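Local atomic coordinates of T cell receptor mu chain (Monodelphis domestica, PDB entry 7L15), a protein that pairs with a T cell receptor gamma chain to form a marsupial gamma-mu T cell receptor that probably recognises antigen. Residues A[151-156]-A[161-166]; A[47-52]-A[116-121]. All coordinates share one frame; numbering follows the deposited sequence.

Contact 1. Residues A[151-156]-A[161-166]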
loop_
_atom_site.group_PDB
_atom_site.type_symbol
_atom_site.label_atom_id
_atom_site.label_comp_id
_atom_site.label_asym_id
_atom_site.label_seq_id
_atom_site.Cartn_x
_atom_site.Cartn_y
_atom_site.Cartn_z
ATOM N N CYS A 151 19.401 11.191 10.594
ATOM C CA CYS A 151 19.053 11.706 11.903
ATOM C C CYS A 151 17.778 10.991 12.344
ATOM O O CYS A 151 16.739 11.129 11.703
ATOM C CB CYS A 151 18.883 13.227 11.846
ATOM S SG CYS A 151 18.374 13.899 13.378
ATOM N N LEU A 152 17.867 10.208 13.415
ATOM C CA LEU A 152 16.761 9.384 13.885
ATOM C C LEU A 152 16.056 10.103 15.025
ATOM O O LEU A 152 16.689 10.460 16.024
ATOM C CB LEU A 152 17.271 8.018 14.340
ATOM C CG LEU A 152 16.361 7.180 15.229
ATOM C CD1 LEU A 152 15.093 6.862 14.505
ATOM C CD2 LEU A 152 17.095 5.879 15.590
ATOM N N ILE A 153 14.748 10.289 14.891
ATOM C CA ILE A 153 13.958 11.097 15.811
ATOM C C ILE A 153 12.817 10.224 16.333
ATOM O O ILE A 153 11.891 9.901 15.575
ATOM C CB ILE A 153 13.432 12.354 15.114
ATOM C CG1 ILE A 153 14.610 13.113 14.506
ATOM C CG2 ILE A 153 12.642 13.237 16.105
ATOM C CD1 ILE A 153 14.192 14.092 13.420
ATOM N N ARG A 154 12.860 9.851 17.619
ATOM C CA ARG A 154 12.013 8.766 18.122
ATOM C C ARG A 154 10.983 9.229 19.138
ATOM O O ARG A 154 11.317 9.858 20.145
ATOM C CB ARG A 154 12.846 7.649 18.746
ATOM C CG ARG A 154 13.697 6.941 17.741
ATOM C CD ARG A 154 13.760 5.433 17.918
ATOM N NE ARG A 154 12.784 4.896 18.853
ATOM C CZ ARG A 154 13.081 4.050 19.832
ATOM N NH1 ARG A 154 12.125 3.608 20.626
ATOM N NH2 ARG A 154 14.332 3.623 20.002
ATOM N N ASN A 155 9.730 8.874 18.872
ATOM C CA ASN A 155 8.661 8.912 19.855
ATOM C C ASN A 155 8.410 10.345 20.308
ATOM O O ASN A 155 8.893 10.806 21.352
ATOM C CB ASN A 155 8.988 7.946 20.993
ATOM C CG ASN A 155 9.269 6.530 20.468
ATOM O OD1 ASN A 155 10.298 5.925 20.782
ATOM N ND2 ASN A 155 8.364 6.017 19.645
ATOM N N PHE A 156 7.671 11.066 19.478
ATOM C CA PHE A 156 7.202 12.394 19.806
ATOM C C PHE A 156 5.722 12.485 19.495
ATOM O O PHE A 156 5.181 11.719 18.698
ATOM C CB PHE A 156 7.978 13.474 19.051
ATOM C CG PHE A 156 8.062 13.262 17.569
ATOM C CD1 PHE A 156 9.025 12.418 17.031
ATOM C CD2 PHE A 156 7.210 13.939 16.709
ATOM C CE1 PHE A 156 9.118 12.238 15.662
ATOM C CE2 PHE A 156 7.297 13.768 15.336
ATOM C CZ PHE A 156 8.248 12.911 14.811
ATOM N N LEU A 161 6.924 18.997 13.712
ATOM C CA LEU A 161 8.267 19.350 14.160
ATOM C C LEU A 161 9.037 19.954 12.996
ATOM O O LEU A 161 8.637 19.866 11.835
ATOM C CB LEU A 161 9.032 18.150 14.753
ATOM C CG LEU A 161 9.135 16.778 14.063
ATOM C CD1 LEU A 161 9.082 16.861 12.553
ATOM C CD2 LEU A 161 10.395 16.040 14.470
ATOM N N HIS A 162 10.169 20.548 13.325
ATOM C CA HIS A 162 11.088 21.101 12.350
ATOM C C HIS A 162 12.447 20.478 12.607
ATOM O O HIS A 162 12.882 20.409 13.762
ATOM C CB HIS A 162 11.146 22.624 12.470
ATOM C CG HIS A 162 11.864 23.300 11.349
ATOM N ND1 HIS A 162 13.204 23.624 11.413
ATOM C CD2 HIS A 162 11.425 23.740 10.146
ATOM C CE1 HIS A 162 13.561 24.230 10.295
ATOM N NE2 HIS A 162 12.500 24.317 9.513
ATOM N N VAL A 163 13.093 20.004 11.535
ATOM C CA VAL A 163 14.378 19.318 11.588
ATOM C C VAL A 163 15.346 20.012 10.650
ATOM O O VAL A 163 14.964 20.534 9.594
ATOM C CB VAL A 163 14.286 17.829 11.203
ATOM C CG1 VAL A 163 15.577 17.085 11.590
ATOM C CG2 VAL A 163 13.086 17.191 11.850
ATOM N N SER A 164 16.614 20.002 11.038
ATOM C CA SER A 164 17.671 20.624 10.253
ATOM C C SER A 164 18.985 19.912 10.547
ATOM O O SER A 164 19.332 19.704 11.713
ATOM C CB SER A 164 17.756 22.114 10.585
ATOM O OG SER A 164 18.789 22.726 9.866
ATOM N N LEU A 165 19.681 19.503 9.490
ATOM C CA LEU A 165 21.048 19.001 9.565
ATOM C C LEU A 165 22.014 20.083 9.094
ATOM O O LEU A 165 21.813 20.675 8.031
ATOM C CB LEU A 165 21.221 17.752 8.697
ATOM C CG LEU A 165 20.744 16.403 9.211
ATOM C CD1 LEU A 165 20.666 15.456 8.034
ATOM C CD2 LEU A 165 21.682 15.858 10.310
ATOM N N THR A 166 23.078 20.309 9.855
ATOM C CA THR A 166 24.021 21.372 9.541
ATOM C C THR A 166 25.441 20.906 9.807
ATOM O O THR A 166 25.693 20.130 10.732
ATOM C CB THR A 166 23.762 22.639 10.362
ATOM O OG1 THR A 166 23.780 22.305 11.755
ATOM C CG2 THR A 166 22.409 23.254 9.986
#

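Contact 2. Residues A[47-52]-A[116-121]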
loop_
_atom_site.group_PDB
_atom_site.type_symbol
_atom_site.label_atom_id
_atom_site.label_comp_id
_atom_site.label_asym_id
_atom_site.label_seq_id
_atom_site.Cartn_x
_atom_site.Cartn_y
_atom_site.Cartn_z
ATOM N N GLN A 47 -27.609 -7.757 -3.614
ATOM C CA GLN A 47 -26.478 -8.201 -2.814
ATOM C C GLN A 47 -25.406 -7.116 -2.850
ATOM O O GLN A 47 -24.922 -6.753 -3.930
ATOM C CB GLN A 47 -25.923 -9.519 -3.341
ATOM C CG GLN A 47 -24.591 -9.887 -2.701
ATOM C CD GLN A 47 -24.760 -10.422 -1.274
ATOM O OE1 GLN A 47 -25.650 -11.246 -1.005
ATOM N NE2 GLN A 47 -23.909 -9.952 -0.355
ATOM N N LEU A 48 -25.034 -6.617 -1.670
ATOM C CA LEU A 48 -24.187 -5.446 -1.495
ATOM C C LEU A 48 -23.090 -5.746 -0.478
ATOM O O LEU A 48 -23.347 -6.400 0.534
ATOM C CB LEU A 48 -25.037 -4.241 -1.016
ATOM C CG LEU A 48 -26.145 -3.830 -1.988
ATOM C CD1 LEU A 48 -26.917 -2.612 -1.538
ATOM C CD2 LEU A 48 -25.491 -3.542 -3.292
ATOM N N ASP A 49 -21.882 -5.220 -0.717
ATOM C CA ASP A 49 -20.710 -5.492 0.117
ATOM C C ASP A 49 -19.884 -4.221 0.301
ATOM O O ASP A 49 -20.031 -3.234 -0.427
ATOM C CB ASP A 49 -19.787 -6.560 -0.497
ATOM C CG ASP A 49 -20.493 -7.870 -0.795
ATOM O OD1 ASP A 49 -21.430 -8.222 -0.062
ATOM O OD2 ASP A 49 -20.095 -8.555 -1.767
ATOM N N TRP A 50 -18.967 -4.273 1.257
ATOM C CA TRP A 50 -17.969 -3.227 1.462
ATOM C C TRP A 50 -16.586 -3.824 1.268
ATOM O O TRP A 50 -16.279 -4.876 1.843
ATOM C CB TRP A 50 -18.076 -2.633 2.866
ATOM C CG TRP A 50 -19.274 -1.759 3.087
ATOM C CD1 TRP A 50 -20.474 -2.119 3.639
ATOM C CD2 TRP A 50 -19.376 -0.361 2.787
ATOM N NE1 TRP A 50 -21.307 -1.028 3.707
ATOM C CE2 TRP A 50 -20.657 0.059 3.183
ATOM C CE3 TRP A 50 -18.506 0.573 2.226
ATOM C CZ2 TRP A 50 -21.082 1.368 3.041
ATOM C CZ3 TRP A 50 -18.938 1.885 2.077
ATOM C CH2 TRP A 50 -20.213 2.265 2.485
ATOM N N TYR A 51 -15.759 -3.165 0.451
ATOM C CA TYR A 51 -14.376 -3.559 0.213
ATOM C C TYR A 51 -13.451 -2.411 0.585
ATOM O O TYR A 51 -13.777 -1.245 0.335
ATOM C CB TYR A 51 -14.138 -3.940 -1.254
ATOM C CG TYR A 51 -14.552 -5.340 -1.581
ATOM C CD1 TYR A 51 -15.884 -5.674 -1.705
ATOM C CD2 TYR A 51 -13.602 -6.340 -1.760
ATOM C CE1 TYR A 51 -16.268 -6.976 -1.986
ATOM C CE2 TYR A 51 -13.969 -7.627 -2.037
ATOM C CZ TYR A 51 -15.303 -7.943 -2.152
ATOM O OH TYR A 51 -15.670 -9.231 -2.432
ATOM N N LEU A 52 -12.290 -2.761 1.155
ATOM C CA LEU A 52 -11.233 -1.824 1.523
ATOM C C LEU A 52 -10.103 -1.869 0.494
ATOM O O LEU A 52 -9.431 -2.897 0.347
ATOM C CB LEU A 52 -10.680 -2.148 2.914
ATOM C CG LEU A 52 -9.528 -1.223 3.342
ATOM C CD1 LEU A 52 -9.944 0.266 3.260
ATOM C CD2 LEU A 52 -9.001 -1.568 4.739
ATOM N N ASP A 116 -19.785 -13.641 -12.243
ATOM C CA ASP A 116 -20.317 -12.379 -11.743
ATOM C C ASP A 116 -19.193 -11.377 -11.518
ATOM O O ASP A 116 -18.045 -11.738 -11.239
ATOM C CB ASP A 116 -21.093 -12.597 -10.434
ATOM C CG ASP A 116 -22.455 -13.259 -10.653
ATOM O OD1 ASP A 116 -22.783 -13.563 -11.818
ATOM O OD2 ASP A 116 -23.203 -13.466 -9.671
ATOM N N LYS A 117 -19.525 -10.102 -11.649
ATOM C CA LYS A 117 -18.593 -9.032 -11.327
ATOM C C LYS A 117 -19.082 -8.233 -10.125
ATOM O O LYS A 117 -20.255 -8.277 -9.737
ATOM C CB LYS A 117 -18.388 -8.078 -12.506
ATOM C CG LYS A 117 -19.682 -7.442 -12.976
ATOM C CD LYS A 117 -19.498 -6.479 -14.161
ATOM C CE LYS A 117 -20.836 -5.777 -14.454
ATOM N NZ LYS A 117 -20.745 -4.611 -15.385
ATOM N N LEU A 118 -18.143 -7.508 -9.543
ATOM C CA LEU A 118 -18.423 -6.453 -8.594
ATOM C C LEU A 118 -18.429 -5.141 -9.363
ATOM O O LEU A 118 -17.544 -4.907 -10.190
ATOM C CB LEU A 118 -17.362 -6.436 -7.492
ATOM C CG LEU A 118 -17.408 -7.687 -6.611
ATOM C CD1 LEU A 118 -16.290 -7.673 -5.570
ATOM C CD2 LEU A 118 -18.776 -7.718 -5.945
ATOM N N VAL A 119 -19.467 -4.332 -9.152
ATOM C CA VAL A 119 -19.484 -2.939 -9.574
ATOM C C VAL A 119 -19.209 -2.118 -8.331
ATOM O O VAL A 119 -19.805 -2.370 -7.276
ATOM C CB VAL A 119 -20.820 -2.535 -10.230
ATOM C CG1 VAL A 119 -20.740 -1.094 -10.768
ATOM C CG2 VAL A 119 -21.153 -3.459 -11.358
ATOM N N PHE A 120 -18.281 -1.171 -8.440
ATOM C CA PHE A 120 -17.838 -0.358 -7.316
ATOM C C PHE A 120 -18.240 1.100 -7.520
ATOM O O PHE A 120 -18.339 1.582 -8.650
ATOM C CB PHE A 120 -16.316 -0.420 -7.137
ATOM C CG PHE A 120 -15.785 -1.772 -6.704
ATOM C CD1 PHE A 120 -15.759 -2.126 -5.363
ATOM C CD2 PHE A 120 -15.261 -2.656 -7.628
ATOM C CE1 PHE A 120 -15.258 -3.344 -4.961
ATOM C CE2 PHE A 120 -14.745 -3.887 -7.223
ATOM C CZ PHE A 120 -14.749 -4.224 -5.893
ATOM N N GLY A 121 -18.461 1.812 -6.415
ATOM C CA GLY A 121 -18.566 3.256 -6.464
ATOM C C GLY A 121 -17.196 3.905 -6.379
ATOM O O GLY A 121 -16.160 3.242 -6.344
#

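Contact 1. Residues A[151-156]-A[161-166]
I153 and V163 meet tip to tip between two strands that run in nearly opposite directions. The closest atoms are I153 CD1 and V163 CG2, 3.6 Å apart. V163 CG1 is only slightly farther from the same methyl, so both V163 branches receive it. The other branch of I153 goes to L161: CG2 approaches L161 CD2 at 3.9 Å. At the far end, C151 CB rests against L165 CD2 at 4.1 Å. C151 SG turns anti to the backbone N (chi1 177°) and closes the disulfide with C203 on strand 201-207.

These strands lie in the two facing sheets of a C1-type immunoglobulin domain. Strand 148-156 is strand B and 162-167 is strand C. The disulfide and the aliphatic contacts span the same sandwich interior. V205 of strand 201-207 also touches I153 and L161.

F156 adds a CH-pi contact. L161 CD2 sits over one face of the F156 ring, offset toward the rim, 4.1 Å from the centroid and 22° off the normal. L161 CG touches ring atom F156 CE2 at 3.7 Å. N155 and F156 both face Y187 in a G1 beta bulge, and F156 is its second residue.

The polar contacts lie on the other side of strand 148-156. R154 makes weak bonds to N155 OD1, and its NH2 forms a salt bridge with E136 of the gamma chain.

Contact 2. Residues A[47-52]-A[116-121]
F120 points the edge of its ring at the face of Y51. The rings form a T-shaped pair, with planes at 89° and centroids 5.7 Å apart. F120 CE1 leads, and it lies 3.9 Å from Y51 CB, near the root of the tyrosine. L118 takes the outer end of the same ring. Its CD1 methyl is 3.6 Å from Y51 CZ and equally near the hydroxyl oxygen. The Y51 side chain crosses both partners at about a right angle. D49 adds a marginal contact, with OD2 4.5 Å from L118 CD2.

The next shell positions these groups. Y51 CG lies beside the backbone N (chi1 -82°), which carries the ring toward strand 117-120. Y51 OH is hydrogen-bonded to K105 N of the gamma chain. W61 and W53 make further edge-to-face pairs, with Y51 and F120 respectively. D49 is steadied by Q47, itself bonded through OE1 to N66 and touched by a glycan: Q47 NE2 donates to D49 OD1 at 3.0 Å, on the syn side of the carboxylate and 18° out of its plane.

Strand 101-109 separates the two segments in the sheet. Their side chains therefore meet across it, and F120 packs on A106 of that strand. Y38 of the gamma chain packs on F120, and its hydroxyl is bonded to L118 N. F120 and G121 open the Phe-Gly-X-Gly motif of J segments, and the whole cluster is typical of the sheet face through which paired antigen-receptor V domains associate.

How the contacts relate
Contact 1 belongs to the constant domain and contact 2 to the variable domain. Their centres are 43 Å apart, on opposite sides of the chain's centre, and they share no strand. Both are buried, but for different reasons. Contact 1 joins two facing sheets and lies inside the sandwich. Contact 2 joins two strands of one sheet over its outward face, and the gamma chain completes its burial. The chemistry follows. The interior contact is aliphatic, with one phenylalanine and a disulfide beside it. The interface contact pairs aromatic rings and carries a tyrosine hydroxyl and a backbone N-H that bond to the gamma chain. In contact 1 the gamma chain is met on the reverse side of strand 148-156.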